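Local coordinates for HIT domain-containing protein (Leishmania major, PDB 3KSV) that is of unknown function but, as a zinc-binding member of the histidine triad (HIT) family, probably acts as a nucleotide hydrolase or transferase, at residues 89-95 with 108-114; 54-59 with 102-107. All coordinates share one frame; numbering follows the deposited sequence.

Contact 1. Residues 89-95 with 108-114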
ATOM      1  N   GLN A  89       5.318  14.661   1.694  1.00 17.71           N
ATOM      2  CA  GLN A  89       4.998  13.676   0.677  1.00 17.23           C
ATOM      3  C   GLN A  89       5.533  12.327   1.143  1.00 16.59           C
ATOM      4  O   GLN A  89       6.418  12.280   1.980  1.00 14.99           O
ATOM      5  CB  GLN A  89       5.601  14.090  -0.651  1.00 17.22           C
ATOM      6  CG  GLN A  89       5.114  15.473  -1.075  1.00 17.80           C
ATOM      7  CD  GLN A  89       5.582  15.900  -2.446  1.00 18.91           C
ATOM      8  OE1 GLN A  89       5.712  15.100  -3.356  1.00 18.44           O
ATOM      9  NE2 GLN A  89       5.819  17.188  -2.595  1.00 19.27           N
ATOM     10  N   TYR A  90       4.989  11.236   0.600  1.00 16.35           N
ATOM     11  CA  TYR A  90       5.358   9.903   1.074  1.00 16.35           C
ATOM     12  C   TYR A  90       4.899   8.781   0.142  1.00 16.37           C
ATOM     13  O   TYR A  90       3.967   8.936  -0.644  1.00 15.96           O
ATOM     14  CB  TYR A  90       4.804   9.658   2.495  1.00 16.48           C
ATOM     15  CG  TYR A  90       3.300   9.913   2.603  1.00 16.35           C
ATOM     16  CD1 TYR A  90       2.380   8.870   2.495  1.00 17.18           C
ATOM     17  CD2 TYR A  90       2.812  11.186   2.834  1.00 17.59           C
ATOM     18  CE1 TYR A  90       1.037   9.102   2.586  1.00 16.33           C
ATOM     19  CE2 TYR A  90       1.453  11.429   2.921  1.00 17.62           C
ATOM     20  CZ  TYR A  90       0.585  10.381   2.801  1.00 17.60           C
ATOM     21  OH  TYR A  90      -0.755  10.621   2.866  1.00 17.34           O
ATOM     22  N   ASN A  91       5.554   7.633   0.257  1.00 16.78           N
ATOM     23  CA  ASN A  91       5.161   6.459  -0.493  1.00 16.72           C
ATOM     24  C   ASN A  91       4.699   5.372   0.483  1.00 17.09           C
ATOM     25  O   ASN A  91       5.274   5.216   1.583  1.00 17.72           O
ATOM     26  CB  ASN A  91       6.315   5.942  -1.337  1.00 16.67           C
ATOM     27  CG  ASN A  91       6.730   6.908  -2.433  1.00 16.07           C
ATOM     28  OD1 ASN A  91       7.667   7.679  -2.247  1.00 17.13           O
ATOM     29  ND2 ASN A  91       6.049   6.865  -3.587  1.00 12.36           N
ATOM     30  N   VAL A  92       3.641   4.657   0.091  1.00 16.64           N
ATOM     31  CA  VAL A  92       3.183   3.478   0.795  1.00 15.92           C
ATOM     32  C   VAL A  92       3.557   2.264  -0.073  1.00 15.74           C
ATOM     33  O   VAL A  92       3.220   2.192  -1.250  1.00 16.36           O
ATOM     34  CB  VAL A  92       1.663   3.512   1.060  1.00 16.01           C
ATOM     35  CG1 VAL A  92       1.204   2.194   1.720  1.00 18.32           C
ATOM     36  CG2 VAL A  92       1.314   4.704   1.967  1.00 17.85           C
ATOM     37  N   LEU A  93       4.265   1.315   0.534  1.00 16.11           N
ATOM     38  CA  LEU A  93       4.813   0.179  -0.160  1.00 16.07           C
ATOM     39  C   LEU A  93       4.609  -1.072   0.664  1.00 15.04           C
ATOM     40  O   LEU A  93       4.920  -1.102   1.845  1.00 16.36           O
ATOM     41  CB  LEU A  93       6.302   0.373  -0.390  1.00 16.19           C
ATOM     42  CG  LEU A  93       6.994  -0.778  -1.126  1.00 14.97           C
ATOM     43  CD1 LEU A  93       6.542  -0.778  -2.594  1.00 15.64           C
ATOM     44  CD2 LEU A  93       8.488  -0.622  -1.000  1.00 13.85           C
ATOM     45  N   GLN A  94       4.096  -2.129   0.028  1.00 16.26           N
ATOM     46  CA  GLN A  94       3.932  -3.420   0.706  1.00 15.59           C
ATOM     47  C   GLN A  94       4.328  -4.498  -0.270  1.00 16.14           C
ATOM     48  O   GLN A  94       3.765  -4.584  -1.350  1.00 14.97           O
ATOM     49  CB  GLN A  94       2.495  -3.595   1.159  1.00 15.81           C
ATOM     50  CG  GLN A  94       2.279  -4.760   2.120  1.00 16.60           C
ATOM     51  CD  GLN A  94       1.887  -6.017   1.406  1.00 16.86           C
ATOM     52  OE1 GLN A  94       1.123  -5.963   0.442  1.00 16.49           O
ATOM     53  NE2 GLN A  94       2.421  -7.174   1.857  1.00 17.01           N
ATOM     54  N   ASN A  95       5.295  -5.320   0.139  1.00 15.87           N
ATOM     55  CA  ASN A  95       5.950  -6.282  -0.736  1.00 16.59           C
ATOM     56  C   ASN A  95       5.510  -7.741  -0.443  1.00 16.77           C
ATOM     57  O   ASN A  95       5.338  -8.127   0.713  1.00 16.13           O
ATOM     58  CB  ASN A  95       7.445  -6.159  -0.517  1.00 16.59           C
ATOM     59  CG  ASN A  95       7.968  -4.778  -0.843  1.00 16.11           C
ATOM     60  OD1 ASN A  95       7.484  -4.105  -1.747  1.00 17.27           O
ATOM     61  ND2 ASN A  95       8.982  -4.369  -0.133  1.00 17.03           N
ATOM     62  N   HIS A 108       3.872  -6.256   5.941  1.00 19.67           N
ATOM     63  CA  HIS A 108       4.158  -4.957   6.526  1.00 19.64           C
ATOM     64  C   HIS A 108       4.090  -3.873   5.457  1.00 19.63           C
ATOM     65  O   HIS A 108       4.675  -4.007   4.384  1.00 19.22           O
ATOM     66  CB  HIS A 108       5.495  -4.952   7.267  1.00 19.85           C
ATOM     67  CG  HIS A 108       6.643  -5.478   6.465  1.00 21.67           C
ATOM     68  ND1 HIS A 108       6.748  -6.803   6.105  1.00 22.71           N
ATOM     69  CD2 HIS A 108       7.759  -4.870   5.999  1.00 23.19           C
ATOM     70  CE1 HIS A 108       7.875  -6.984   5.440  1.00 23.65           C
ATOM     71  NE2 HIS A 108       8.506  -5.829   5.358  1.00 22.44           N
ATOM     72  N   PHE A 109       3.320  -2.833   5.765  1.00 19.40           N
ATOM     73  CA  PHE A 109       3.205  -1.646   4.942  1.00 19.16           C
ATOM     74  C   PHE A 109       4.237  -0.625   5.400  1.00 18.46           C
ATOM     75  O   PHE A 109       4.226  -0.200   6.539  1.00 19.39           O
ATOM     76  CB  PHE A 109       1.802  -1.037   5.077  1.00 19.66           C
ATOM     77  CG  PHE A 109       0.750  -1.785   4.348  1.00 19.26           C
ATOM     78  CD1 PHE A 109       0.351  -1.375   3.080  1.00 17.91           C
ATOM     79  CD2 PHE A 109       0.171  -2.913   4.909  1.00 18.58           C
ATOM     80  CE1 PHE A 109      -0.591  -2.053   2.399  1.00 17.44           C
ATOM     81  CE2 PHE A 109      -0.793  -3.611   4.223  1.00 18.38           C
ATOM     82  CZ  PHE A 109      -1.190  -3.174   2.962  1.00 18.22           C
ATOM     83  N   HIS A 110       5.129  -0.239   4.507  1.00 18.03           N
ATOM     84  CA  HIS A 110       6.046   0.856   4.749  1.00 17.59           C
ATOM     85  C   HIS A 110       5.289   2.157   4.433  1.00 17.66           C
ATOM     86  O   HIS A 110       4.595   2.227   3.394  1.00 16.83           O
ATOM     87  CB  HIS A 110       7.239   0.755   3.792  1.00 18.18           C
ATOM     88  CG  HIS A 110       8.040  -0.515   3.902  1.00 17.57           C
ATOM     89  ND1 HIS A 110       9.184  -0.605   4.660  1.00 18.55           N
ATOM     90  CD2 HIS A 110       7.910  -1.714   3.277  1.00 19.89           C
ATOM     91  CE1 HIS A 110       9.703  -1.812   4.524  1.00 18.98           C
ATOM     92  NE2 HIS A 110       8.947  -2.507   3.691  1.00 16.41           N
ATOM     93  N   ILE A 111       5.415   3.165   5.308  1.00 17.33           N
ATOM     94  CA  ILE A 111       5.038   4.556   4.975  1.00 16.96           C
ATOM     95  C   ILE A 111       6.303   5.390   5.018  1.00 16.43           C
ATOM     96  O   ILE A 111       6.853   5.619   6.096  1.00 16.93           O
ATOM     97  CB  ILE A 111       3.939   5.165   5.887  1.00 17.92           C
ATOM     98  CG1 ILE A 111       2.779   4.175   6.140  1.00 18.26           C
ATOM     99  CG2 ILE A 111       3.360   6.463   5.223  1.00 13.82           C
ATOM    100  CD1 ILE A 111       3.129   3.012   7.065  1.00 23.87           C
ATOM    101  N   ILE A 112       6.787   5.809   3.841  1.00 16.13           N
ATOM    102  CA  ILE A 112       8.156   6.330   3.688  1.00 16.10           C
ATOM    103  C   ILE A 112       8.114   7.791   3.254  1.00 16.31           C
ATOM    104  O   ILE A 112       7.716   8.070   2.119  1.00 16.16           O
ATOM    105  CB  ILE A 112       8.967   5.538   2.627  1.00 16.09           C
ATOM    106  CG1 ILE A 112       8.918   4.021   2.869  1.00 16.76           C
ATOM    107  CG2 ILE A 112      10.419   5.962   2.644  1.00 15.71           C
ATOM    108  CD1 ILE A 112       9.194   3.215   1.633  1.00 16.30           C
ATOM    109  N   PRO A 113       8.513   8.740   4.147  1.00 17.16           N
ATOM    110  CA  PRO A 113       8.571  10.163   3.797  1.00 17.63           C
ATOM    111  C   PRO A 113       9.487  10.401   2.614  1.00 18.65           C
ATOM    112  O   PRO A 113      10.544   9.768   2.519  1.00 18.15           O
ATOM    113  CB  PRO A 113       9.169  10.817   5.044  1.00 18.06           C
ATOM    114  CG  PRO A 113       8.773   9.888   6.160  1.00 18.23           C
ATOM    115  CD  PRO A 113       8.784   8.521   5.579  1.00 17.13           C
ATOM    116  N   LYS A 114       9.056  11.272   1.708  1.00 19.57           N
ATOM    117  CA  LYS A 114       9.858  11.660   0.554  1.00 20.64           C
ATOM    118  C   LYS A 114      10.151  13.129   0.726  1.00 21.61           C
ATOM    119  O   LYS A 114       9.401  14.012   0.293  1.00 21.09           O
ATOM    120  CB  LYS A 114       9.130  11.389  -0.777  1.00 20.50           C
ATOM    121  CG  LYS A 114      10.016  11.593  -2.026  1.00 20.97           C
ATOM    122  CD  LYS A 114      11.083  10.497  -2.112  1.00 21.63           C
ATOM    123  CE  LYS A 114      11.891  10.507  -3.388  1.00 21.98           C
ATOM    124  NZ  LYS A 114      11.023  10.532  -4.582  1.00 24.51           N
TER
HETATM  125  O   HOH W   1       7.895  16.288   0.755  1.00 33.34           O
HETATM  126  O   HOH W   2       9.504   7.866  -0.147  1.00 21.11           O
HETATM  127  O   HOH W   3       9.314   7.807  -4.114  1.00 31.55           O

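Contact 2. Residues 54-59 with 102-107. With ZN (zinc ion), chain B.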
ATOM      1  N   GLU A  54      -1.817 -10.650  13.054  1.00 27.28           N
ATOM      2  CA  GLU A  54      -1.842 -12.015  12.509  1.00 28.51           C
ATOM      3  C   GLU A  54      -0.579 -12.254  11.676  1.00 27.79           C
ATOM      4  O   GLU A  54      -0.162 -11.370  10.921  1.00 27.21           O
ATOM      5  CB  GLU A  54      -3.102 -12.201  11.620  1.00 29.43           C
ATOM      6  CG  GLU A  54      -3.324 -13.625  11.042  1.00 32.67           C
ATOM      7  CD  GLU A  54      -4.264 -13.673   9.793  1.00 37.12           C
ATOM      8  OE1 GLU A  54      -4.930 -12.650   9.428  1.00 38.31           O
ATOM      9  OE2 GLU A  54      -4.317 -14.764   9.165  1.00 38.60           O
ATOM     10  N   HIS A  55       0.034 -13.431  11.806  1.00 27.09           N
ATOM     11  CA  HIS A  55       1.148 -13.792  10.920  1.00 26.61           C
ATOM     12  C   HIS A  55       0.607 -14.223   9.553  1.00 26.67           C
ATOM     13  O   HIS A  55       0.380 -15.411   9.308  1.00 26.80           O
ATOM     14  CB  HIS A  55       2.054 -14.893  11.509  1.00 26.56           C
ATOM     15  CG  HIS A  55       3.266 -15.187  10.670  1.00 25.34           C
ATOM     16  ND1 HIS A  55       4.418 -14.431  10.723  1.00 23.15           N
ATOM     17  CD2 HIS A  55       3.490 -16.146   9.738  1.00 25.76           C
ATOM     18  CE1 HIS A  55       5.297 -14.911   9.862  1.00 24.82           C
ATOM     19  NE2 HIS A  55       4.763 -15.956   9.256  1.00 25.44           N
ATOM     20  N   ALA A  56       0.394 -13.246   8.678  1.00 26.51           N
ATOM     21  CA  ALA A  56       0.114 -13.501   7.256  1.00 26.46           C
ATOM     22  C   ALA A  56       1.402 -13.203   6.507  1.00 26.63           C
ATOM     23  O   ALA A  56       1.972 -12.135   6.673  1.00 26.74           O
ATOM     24  CB  ALA A  56      -0.995 -12.610   6.763  1.00 26.18           C
ATOM     25  N   SER A  57       1.890 -14.143   5.715  1.00 26.45           N
ATOM     26  CA  SER A  57       3.126 -13.901   4.967  1.00 27.16           C
ATOM     27  C   SER A  57       2.940 -12.919   3.770  1.00 26.48           C
ATOM     28  O   SER A  57       3.844 -12.130   3.456  1.00 25.82           O
ATOM     29  CB  SER A  57       3.731 -15.233   4.517  1.00 28.08           C
ATOM     30  OG  SER A  57       4.675 -15.034   3.473  1.00 32.68           O
ATOM     31  N   CYS A  58       1.772 -12.976   3.121  1.00 25.77           N
ATOM     32  CA  CYS A  58       1.434 -12.096   1.992  1.00 25.49           C
ATOM     33  C   CYS A  58       0.021 -11.509   2.197  1.00 23.72           C
ATOM     34  O   CYS A  58      -0.783 -12.027   2.979  1.00 22.54           O
ATOM     35  CB  CYS A  58       1.506 -12.849   0.647  1.00 26.48           C
ATOM     36  SG  CYS A  58       3.038 -13.842   0.323  1.00 31.72           S
ATOM     37  N   LEU A  59      -0.276 -10.427   1.485  1.00 22.08           N
ATOM     38  CA  LEU A  59      -1.506  -9.683   1.707  1.00 21.15           C
ATOM     39  C   LEU A  59      -2.731 -10.528   1.416  1.00 20.60           C
ATOM     40  O   LEU A  59      -3.768 -10.372   2.079  1.00 20.61           O
ATOM     41  CB  LEU A  59      -1.528  -8.396   0.861  1.00 20.13           C
ATOM     42  CG  LEU A  59      -2.653  -7.410   1.178  1.00 20.09           C
ATOM     43  CD1 LEU A  59      -2.600  -6.961   2.630  1.00 20.29           C
ATOM     44  CD2 LEU A  59      -2.610  -6.183   0.228  1.00 19.54           C
ATOM     45  N   GLN A 102      10.355  -8.576  -0.647  1.00 21.96           N
ATOM     46  CA  GLN A 102       9.896  -8.814   0.721  1.00 22.53           C
ATOM     47  C   GLN A 102      11.001  -9.604   1.459  1.00 23.67           C
ATOM     48  O   GLN A 102      11.487 -10.618   0.969  1.00 23.07           O
ATOM     49  CB  GLN A 102       8.571  -9.583   0.756  1.00 22.27           C
ATOM     50  CG  GLN A 102       8.068  -9.850   2.169  1.00 21.82           C
ATOM     51  CD  GLN A 102       6.785 -10.669   2.250  1.00 22.21           C
ATOM     52  OE1 GLN A 102       6.453 -11.428   1.346  1.00 20.15           O
ATOM     53  NE2 GLN A 102       6.045 -10.491   3.344  1.00 23.48           N
ATOM     54  N   GLU A 103      11.398  -9.123   2.629  1.00 25.15           N
ATOM     55  CA  GLU A 103      12.498  -9.744   3.379  1.00 26.55           C
ATOM     56  C   GLU A 103      11.923 -10.526   4.563  1.00 26.10           C
ATOM     57  O   GLU A 103      12.080 -11.747   4.634  1.00 27.13           O
ATOM     58  CB  GLU A 103      13.504  -8.674   3.823  1.00 27.45           C
ATOM     59  CG  GLU A 103      14.881  -9.195   4.256  1.00 31.04           C
ATOM     60  CD  GLU A 103      15.638  -8.201   5.163  1.00 34.73           C
ATOM     61  OE1 GLU A 103      15.402  -6.970   5.052  1.00 38.78           O
ATOM     62  OE2 GLU A 103      16.463  -8.659   5.989  1.00 36.48           O
ATOM     63  N   VAL A 104      11.240  -9.842   5.474  1.00 25.23           N
ATOM     64  CA  VAL A 104      10.547 -10.514   6.577  1.00 24.32           C
ATOM     65  C   VAL A 104       9.245 -11.098   6.028  1.00 23.85           C
ATOM     66  O   VAL A 104       8.465 -10.363   5.407  1.00 23.61           O
ATOM     67  CB  VAL A 104      10.194  -9.538   7.716  1.00 24.13           C
ATOM     68  CG1 VAL A 104       9.575 -10.287   8.885  1.00 24.15           C
ATOM     69  CG2 VAL A 104      11.419  -8.744   8.163  1.00 24.60           C
ATOM     70  N   PRO A 105       8.997 -12.410   6.248  1.00 22.89           N
ATOM     71  CA  PRO A 105       7.797 -13.081   5.747  1.00 21.88           C
ATOM     72  C   PRO A 105       6.519 -12.811   6.572  1.00 20.73           C
ATOM     73  O   PRO A 105       5.830 -13.751   6.992  1.00 20.03           O
ATOM     74  CB  PRO A 105       8.193 -14.575   5.778  1.00 22.18           C
ATOM     75  CG  PRO A 105       9.156 -14.687   6.901  1.00 23.57           C
ATOM     76  CD  PRO A 105       9.877 -13.343   6.979  1.00 23.53           C
ATOM     77  N   HIS A 106       6.207 -11.532   6.788  1.00 19.69           N
ATOM     78  CA  HIS A 106       5.013 -11.110   7.539  1.00 19.22           C
ATOM     79  C   HIS A 106       4.584  -9.789   6.879  1.00 19.54           C
ATOM     80  O   HIS A 106       5.432  -8.929   6.599  1.00 20.19           O
ATOM     81  CB  HIS A 106       5.380 -10.978   9.039  1.00 18.86           C
ATOM     82  CG  HIS A 106       4.253 -10.559   9.951  1.00 18.19           C
ATOM     83  ND1 HIS A 106       3.998 -11.187  11.153  1.00 17.29           N
ATOM     84  CD2 HIS A 106       3.364  -9.544   9.876  1.00 16.54           C
ATOM     85  CE1 HIS A 106       2.985 -10.594  11.762  1.00 14.92           C
ATOM     86  NE2 HIS A 106       2.579  -9.595  11.004  1.00 13.93           N
ATOM     87  N   VAL A 107       3.291  -9.645   6.573  1.00 18.91           N
ATOM     88  CA  VAL A 107       2.810  -8.451   5.862  1.00 18.16           C
ATOM     89  C   VAL A 107       3.231  -7.196   6.636  1.00 18.91           C
ATOM     90  O   VAL A 107       3.009  -7.091   7.847  1.00 18.04           O
ATOM     91  CB  VAL A 107       1.276  -8.453   5.717  1.00 17.79           C
ATOM     92  CG1 VAL A 107       0.770  -7.102   5.211  1.00 16.96           C
ATOM     93  CG2 VAL A 107       0.824  -9.594   4.774  1.00 17.36           C
TER
HETATM   94 ZN    ZN B 201       5.285 -12.952  11.723  1.00 44.70          ZN

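Contact 1. Residues 89-95 with 108-114
Gln94 and Phe109 meet because Gln94 sets CG opposite its backbone N (chi1 -168°), which carries CG over the face of the phenyl ring; the bend at chi2 (-93°) then turns the amide off toward Asn96. They sit on two neighbouring antiparallel strands of the HIT-fold sheet, the second of which begins within the predicted histidine triad motif. Gln94 CG stands 3.7 Å from the Phe109 ring centroid, almost on the ring normal, a textbook CH-pi contact; Val92 CG1 reaches the edge of the same ring at CD1. Farther along this face Tyr90 and Ile111 run side by side, CD1 against CG2 at 3.8 Å, and helix 64-82 packs on Tyr90 and Phe109. Leu93 and His110 form a hydrogen-bonded pair on the other face, Leu93 N to His110 O 3.0 Å and His110 N to Leu93 O 2.8 Å. Leu93 O also lies in the plane of the His110 imidazole, at its edge, 3.4 Å from CD2, while ND1 bonds to His47. Strand 89-95 pairs on its far side with a strand of the second subunit, where Asn91 ND2 bonds to Asn95 OD1 and Lys114 NZ to Leu99 O of that chain. Between them, a water donates to Asn91 OD1 and accepts from Lys114 NZ at 3.3 Å.

Contact 2. Residues 54-59 with 102-107
His55 and His106 converge on one zinc ion, and His106 can be followed outward as an example of how a loop side chain is held by metal at one corner and backbone at another. Its CB lies 4.0 Å from His55 ND1, and with chi1 at 180° CG extends away from its own backbone N to 3.2 Å from the zinc ion. ND1 binds zinc at 2.3 Å, beside His55 ND1, which binds it at 2.0 Å; the two imidazole planes stand 79° apart. CD2 lies 4.1 Å from Glu54 O, CE1 passes 3.3 Å from the same oxygen, and NE2, at the tip, bonds to Pro52 O, which should fix the rotation of the ring. Away from the metal, two hydrogen bonds tie the loops together: Val107 N donates to Ala56 O, nearly in line with the carbonyl, and the extended Gln102 chain sends NE2 to Ser57 O at 2.7 Å, almost straight (168°) and with that oxygen in the amide plane, while its OE1 turns to Gly97. Val107 CG2 packs on Ala56 CB and 3.3 Å from Cys58 C. With Cys13 and Cys16, the two histidines complete a Cys2His2 zinc site, as in zinc-bearing members of the HIT family.

Overall arrangement
Segment 102-107 of contact 2 runs straight on into segment 108-114 of contact 1, so the histidine triad motif spans both: His106 serves the metal in contact 2, while His108, the predicted AMP-carrying nucleophile, comes just before the strand of contact 1. The side chain of His108 lies about 8 Å from the zinc ion, near the metal without binding it, and its ND1 bonds to His106 O. This is consistent with a structural zinc that positions the triad. Although their centres are 16 Å apart, the contacts touch directly: Leu59 CD1 packs 4.1 Å from Phe109 CZ, and Gln94 NE2 lies 3.7 Å from Val107 CG1. Both also reach the second subunit.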